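Local coordinates for protein halocarboxylic acid dehalogenase DehI (Pseudomonas putida, PDB 3BJX) that probably hydrolyses the carbon-halogen bond of halocarboxylic acids, as an all-helical group I alpha-haloacid dehalogenase with two chains in its assembly, at residues H196-L208 with M279-I291. Numbering follows the deposited sequence.
Sequences HYHHGPASDFQAL and MYQRFIADITISI. With SO4 (sulfate ion), chain E; SO4 (sulfate ion), chain K.
A buried polar-aromatic contact lays the loop between helices 183-195 and 203-208 along the middle of the long helix 267-299. The His198 ring is sandwiched between CB of His196 on one face and CD1 of Phe283 on the other. At the ring edge, His198 NE2 donates to Asp286 OD2 (2.9 Å) through the anti lone pair, ring and carboxylate 13° from coplanar. Arg228 forms a salt bridge with the same oxygen, and Ser236 bonds the other. Replacing His198 by alanine would probably strip the cover from the face of Phe283 turned to it and cost Asp286 OD2 its imidazole donor. With CG set between backbone N and carbonyl carbon (chi1 55°), His199 brings its ring against Met279 and Tyr280. His199 NE2 donates to Tyr280 OH (2.8 Å), its ring edge toward the tyrosine face in an offset edge-to-face pair, and selenomethionine Met279 lays CE over its centre (CH-pi). In this strand-free dehalogenase fold, the loop leaves helix 183-195 through a Schellman motif at Tyr197 and re-enters helix at the N-cap Ala202. CB of Ala202 packs on Phe283 CZ (3.5 Å), while Phe205 CE2 meets Ile287 CD1 (3.6 Å). The sulfate starting helix 203-208, probably from the crystallisation liquor, accepts from Ser203 N, Trp49 and Phe52. At the loop's start, His196 NE2 and Ser290 OG share a hydrogen bond of 2.7 Å, and Tyr232 also bonds that hydroxyl.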
loop_
_atom_site.group_PDB
_atom_site.type_symbol
_atom_site.label_atom_id
_atom_site.label_comp_id
_atom_site.label_asym_id
_atom_site.label_seq_id
_atom_site.Cartn_x
_atom_site.Cartn_y
_atom_site.Cartn_z
ATOM N N HIS A 196 11.990 -4.408 5.406
ATOM C CA HIS A 196 11.153 -4.503 4.217
ATOM C C HIS A 196 10.281 -3.251 4.058
ATOM O O HIS A 196 9.474 -3.154 3.130
ATOM C CB HIS A 196 10.243 -5.723 4.356
ATOM C CG HIS A 196 10.959 -7.037 4.267
ATOM N ND1 HIS A 196 11.679 -7.569 5.316
ATOM C CD2 HIS A 196 11.022 -7.950 3.267
ATOM C CE1 HIS A 196 12.185 -8.734 4.954
ATOM N NE2 HIS A 196 11.796 -8.993 3.719
ATOM N N TYR A 197 10.462 -2.301 4.981
ATOM C CA TYR A 197 9.556 -1.162 5.177
ATOM C C TYR A 197 8.112 -1.610 5.275
ATOM O O TYR A 197 7.235 -1.127 4.537
ATOM C CB TYR A 197 9.792 -0.052 4.127
ATOM C CG TYR A 197 11.168 0.549 4.285
ATOM C CD1 TYR A 197 11.421 1.488 5.280
ATOM C CD2 TYR A 197 12.227 0.139 3.475
ATOM C CE1 TYR A 197 12.683 2.018 5.464
ATOM C CE2 TYR A 197 13.503 0.677 3.640
ATOM C CZ TYR A 197 13.724 1.615 4.643
ATOM O OH TYR A 197 14.988 2.153 4.815
ATOM N N HIS A 198 7.885 -2.543 6.194
ATOM C CA HIS A 198 6.570 -3.132 6.453
ATOM C C HIS A 198 5.973 -2.581 7.757
ATOM O O HIS A 198 6.693 -2.077 8.609
ATOM C CB HIS A 198 6.715 -4.647 6.603
ATOM C CG HIS A 198 6.818 -5.396 5.304
ATOM N ND1 HIS A 198 7.240 -6.709 5.239
ATOM C CD2 HIS A 198 6.555 -5.024 4.028
ATOM C CE1 HIS A 198 7.209 -7.115 3.979
ATOM N NE2 HIS A 198 6.789 -6.113 3.227
ATOM N N HIS A 199 4.657 -2.691 7.909
ATOM C CA HIS A 199 3.927 -2.176 9.083
ATOM C C HIS A 199 4.095 -3.112 10.289
ATOM O O HIS A 199 3.853 -2.722 11.438
ATOM C CB HIS A 199 2.443 -2.048 8.753
ATOM C CG HIS A 199 1.846 -3.329 8.256
ATOM N ND1 HIS A 199 2.161 -3.863 7.024
ATOM C CD2 HIS A 199 0.982 -4.197 8.833
ATOM C CE1 HIS A 199 1.514 -5.001 6.863
ATOM N NE2 HIS A 199 0.788 -5.225 7.944
ATOM N N GLY A 200 4.480 -4.353 10.011
ATOM C CA GLY A 200 4.657 -5.360 11.033
ATOM C C GLY A 200 5.343 -6.611 10.483
ATOM O O GLY A 200 5.624 -6.718 9.267
ATOM N N PRO A 201 5.664 -7.557 11.384
ATOM C CA PRO A 201 6.282 -8.809 10.990
ATOM C C PRO A 201 5.276 -9.842 10.415
ATOM O O PRO A 201 4.204 -10.040 10.969
ATOM C CB PRO A 201 6.888 -9.304 12.295
ATOM C CG PRO A 201 6.029 -8.740 13.338
ATOM C CD PRO A 201 5.488 -7.454 12.841
ATOM N N ALA A 202 5.646 -10.499 9.315
ATOM C CA ALA A 202 4.796 -11.522 8.682
ATOM C C ALA A 202 4.755 -12.741 9.571
ATOM O O ALA A 202 5.701 -12.962 10.345
ATOM C CB ALA A 202 5.373 -11.904 7.344
ATOM N N SER A 203 3.688 -13.541 9.449
ATOM C CA SER A 203 3.581 -14.805 10.194
ATOM C C SER A 203 4.839 -15.622 10.012
ATOM O O SER A 203 5.234 -16.379 10.909
ATOM C CB SER A 203 2.392 -15.652 9.728
ATOM O OG SER A 203 1.175 -14.949 9.842
ATOM N N ASP A 204 5.466 -15.445 8.843
ATOM C CA ASP A 204 6.684 -16.174 8.455
ATOM C C ASP A 204 7.778 -15.960 9.456
ATOM O O ASP A 204 8.490 -16.904 9.814
ATOM C CB ASP A 204 7.209 -15.673 7.104
ATOM C CG ASP A 204 6.228 -15.866 5.991
ATOM O OD1 ASP A 204 5.111 -15.272 6.044
ATOM O OD2 ASP A 204 6.585 -16.594 5.050
ATOM N N PHE A 205 7.922 -14.693 9.852
ATOM C CA PHE A 205 8.927 -14.238 10.816
ATOM C C PHE A 205 8.544 -14.588 12.256
ATOM O O PHE A 205 9.407 -14.926 13.055
ATOM C CB PHE A 205 9.228 -12.747 10.622
ATOM C CG PHE A 205 9.756 -12.419 9.245
ATOM C CD1 PHE A 205 10.734 -13.231 8.638
ATOM C CD2 PHE A 205 9.282 -11.312 8.542
ATOM C CE1 PHE A 205 11.206 -12.948 7.363
ATOM C CE2 PHE A 205 9.750 -11.029 7.263
ATOM C CZ PHE A 205 10.718 -11.837 6.674
ATOM N N GLN A 206 7.254 -14.536 12.584
ATOM C CA GLN A 206 6.767 -15.106 13.861
ATOM C C GLN A 206 7.137 -16.585 14.073
ATOM O O GLN A 206 7.376 -17.044 15.197
ATOM C CB GLN A 206 5.254 -14.942 13.968
ATOM C CG GLN A 206 4.812 -13.493 14.107
ATOM C CD GLN A 206 3.300 -13.366 14.194
ATOM O OE1 GLN A 206 2.640 -12.954 13.237
ATOM N NE2 GLN A 206 2.743 -13.738 15.334
ATOM N N ALA A 207 7.189 -17.330 12.980
ATOM C CA ALA A 207 7.365 -18.752 13.042
ATOM C C ALA A 207 8.826 -19.122 13.168
ATOM O O ALA A 207 9.170 -20.125 13.788
ATOM C CB ALA A 207 6.764 -19.373 11.811
ATOM N N LEU A 208 9.691 -18.328 12.542
ATOM C CA LEU A 208 11.131 -18.580 12.547
ATOM C C LEU A 208 11.697 -18.062 13.858
ATOM O O LEU A 208 12.691 -18.593 14.358
ATOM C CB LEU A 208 11.802 -17.916 11.343
ATOM C CG LEU A 208 11.483 -18.520 9.957
ATOM C CD1 LEU A 208 11.661 -17.485 8.846
ATOM C CD2 LEU A 208 12.289 -19.793 9.635
HETATM N N MSE A 279 -2.275 -2.490 0.745
HETATM C CA MSE A 279 -1.059 -2.817 1.477
HETATM C C MSE A 279 -0.683 -4.306 1.504
HETATM O O MSE A 279 0.489 -4.653 1.403
HETATM C CB MSE A 279 -1.204 -2.314 2.908
HETATM C CG MSE A 279 0.041 -2.462 3.721
HETATM SE SE MSE A 279 -0.117 -1.462 5.360
HETATM C CE MSE A 279 -1.492 -2.550 6.299
ATOM N N TYR A 280 -1.667 -5.179 1.692
ATOM C CA TYR A 280 -1.367 -6.607 1.791
ATOM C C TYR A 280 -1.043 -7.285 0.448
ATOM O O TYR A 280 -0.330 -8.268 0.436
ATOM C CB TYR A 280 -2.393 -7.393 2.640
ATOM C CG TYR A 280 -2.077 -7.362 4.122
ATOM C CD1 TYR A 280 -1.015 -8.110 4.655
ATOM C CD2 TYR A 280 -2.827 -6.570 4.993
ATOM C CE1 TYR A 280 -0.715 -8.055 6.018
ATOM C CE2 TYR A 280 -2.541 -6.520 6.351
ATOM C CZ TYR A 280 -1.491 -7.255 6.851
ATOM O OH TYR A 280 -1.238 -7.194 8.205
ATOM N N GLN A 281 -1.524 -6.750 -0.675
ATOM C CA GLN A 281 -1.010 -7.187 -1.996
ATOM C C GLN A 281 0.519 -7.117 -2.044
ATOM O O GLN A 281 1.179 -8.080 -2.427
ATOM C CB GLN A 281 -1.598 -6.354 -3.135
ATOM C CG GLN A 281 -3.106 -6.394 -3.258
ATOM C CD GLN A 281 -3.608 -5.606 -4.435
ATOM O OE1 GLN A 281 -4.072 -4.466 -4.302
ATOM N NE2 GLN A 281 -3.533 -6.199 -5.597
ATOM N N ARG A 282 1.071 -5.976 -1.625
ATOM C CA ARG A 282 2.514 -5.728 -1.688
ATOM C C ARG A 282 3.259 -6.466 -0.586
ATOM O O ARG A 282 4.387 -6.917 -0.795
ATOM C CB ARG A 282 2.819 -4.224 -1.593
ATOM C CG ARG A 282 2.580 -3.434 -2.844
ATOM C CD ARG A 282 1.115 -3.108 -3.069
ATOM N NE ARG A 282 0.938 -2.374 -4.316
ATOM C CZ ARG A 282 -0.226 -2.186 -4.919
ATOM N NH1 ARG A 282 -1.352 -2.626 -4.359
ATOM N NH2 ARG A 282 -0.266 -1.514 -6.066
ATOM N N PHE A 283 2.621 -6.589 0.574
ATOM C CA PHE A 283 3.218 -7.228 1.740
ATOM C C PHE A 283 3.457 -8.697 1.463
ATOM O O PHE A 283 4.591 -9.195 1.642
ATOM C CB PHE A 283 2.346 -7.005 2.987
ATOM C CG PHE A 283 2.884 -7.656 4.253
ATOM C CD1 PHE A 283 3.555 -6.901 5.204
ATOM C CD2 PHE A 283 2.706 -9.014 4.494
ATOM C CE1 PHE A 283 4.048 -7.473 6.365
ATOM C CE2 PHE A 283 3.195 -9.608 5.660
ATOM C CZ PHE A 283 3.870 -8.831 6.590
ATOM N N ILE A 284 2.393 -9.379 1.010
ATOM C CA ILE A 284 2.444 -10.802 0.653
ATOM C C ILE A 284 3.418 -11.041 -0.489
ATOM O O ILE A 284 4.254 -11.948 -0.404
ATOM C CB ILE A 284 1.087 -11.377 0.206
ATOM C CG1 ILE A 284 -0.054 -10.978 1.148
ATOM C CG2 ILE A 284 1.204 -12.920 0.031
ATOM C CD1 ILE A 284 -0.144 -11.751 2.394
ATOM N N ALA A 285 3.299 -10.272 -1.573
ATOM C CA ALA A 285 4.319 -10.322 -2.647
ATOM C C ALA A 285 5.734 -10.248 -2.056
ATOM O O ALA A 285 6.561 -11.121 -2.339
ATOM C CB ALA A 285 4.109 -9.245 -3.699
ATOM N N ASP A 286 6.012 -9.240 -1.223
ATOM C CA ASP A 286 7.360 -9.071 -0.655
ATOM C C ASP A 286 7.763 -10.306 0.123
ATOM O O ASP A 286 8.903 -10.781 -0.017
ATOM C CB ASP A 286 7.437 -7.888 0.317
ATOM C CG ASP A 286 7.200 -6.542 -0.346
ATOM O OD1 ASP A 286 7.279 -6.412 -1.581
ATOM O OD2 ASP A 286 6.936 -5.589 0.401
ATOM N N ILE A 287 6.846 -10.790 0.974
ATOM C CA ILE A 287 7.134 -11.925 1.843
ATOM C C ILE A 287 7.269 -13.193 1.027
ATOM O O ILE A 287 8.159 -14.002 1.304
ATOM C CB ILE A 287 6.108 -12.116 3.018
ATOM C CG1 ILE A 287 6.044 -10.880 3.936
ATOM C CG2 ILE A 287 6.475 -13.335 3.850
ATOM C CD1 ILE A 287 7.356 -10.511 4.639
ATOM N N THR A 288 6.404 -13.367 0.025
ATOM C CA THR A 288 6.534 -14.486 -0.902
ATOM C C THR A 288 7.976 -14.569 -1.448
ATOM O O THR A 288 8.590 -15.648 -1.464
ATOM C CB THR A 288 5.483 -14.463 -2.084
ATOM O OG1 THR A 288 4.151 -14.651 -1.584
ATOM C CG2 THR A 288 5.763 -15.612 -3.059
ATOM N N ILE A 289 8.518 -13.434 -1.881
ATOM C CA ILE A 289 9.896 -13.380 -2.381
ATOM C C ILE A 289 10.971 -13.655 -1.327
ATOM O O ILE A 289 11.931 -14.377 -1.604
ATOM C CB ILE A 289 10.200 -12.002 -3.064
ATOM C CG1 ILE A 289 9.304 -11.796 -4.288
ATOM C CG2 ILE A 289 11.661 -11.894 -3.460
ATOM C CD1 ILE A 289 9.171 -10.329 -4.664
ATOM N N SER A 290 10.849 -13.035 -0.145
ATOM C CA SER A 290 11.906 -13.078 0.867
ATOM C C SER A 290 12.164 -14.509 1.356
ATOM O O SER A 290 13.323 -14.916 1.579
ATOM C CB SER A 290 11.527 -12.203 2.073
ATOM O OG SER A 290 11.577 -10.817 1.785
ATOM N N ILE A 291 11.065 -15.246 1.549
ATOM C CA ILE A 291 11.082 -16.599 2.127
ATOM C C ILE A 291 11.506 -17.630 1.097
ATOM O O ILE A 291 12.246 -18.557 1.419
ATOM C CB ILE A 291 9.706 -16.965 2.810
ATOM C CG1 ILE A 291 9.383 -15.957 3.928
ATOM C CG2 ILE A 291 9.684 -18.398 3.324
ATOM C CD1 ILE A 291 10.342 -15.921 5.078
HETATM S S SO4 E . 1.438 -13.934 6.387
HETATM O O1 SO4 E . 2.211 -15.104 5.927
HETATM O O2 SO4 E . 0.499 -13.520 5.344
HETATM O O3 SO4 E . 0.695 -14.308 7.581
HETATM O O4 SO4 E . 2.302 -12.798 6.707
HETATM S S SO4 K . 15.701 5.173 5.208
HETATM O O1 SO4 K . 16.488 4.187 5.954
HETATM O O2 SO4 K . 15.976 5.071 3.774
HETATM O O3 SO4 K . 14.284 4.913 5.439
HETATM O O4 SO4 K . 16.029 6.521 5.662
#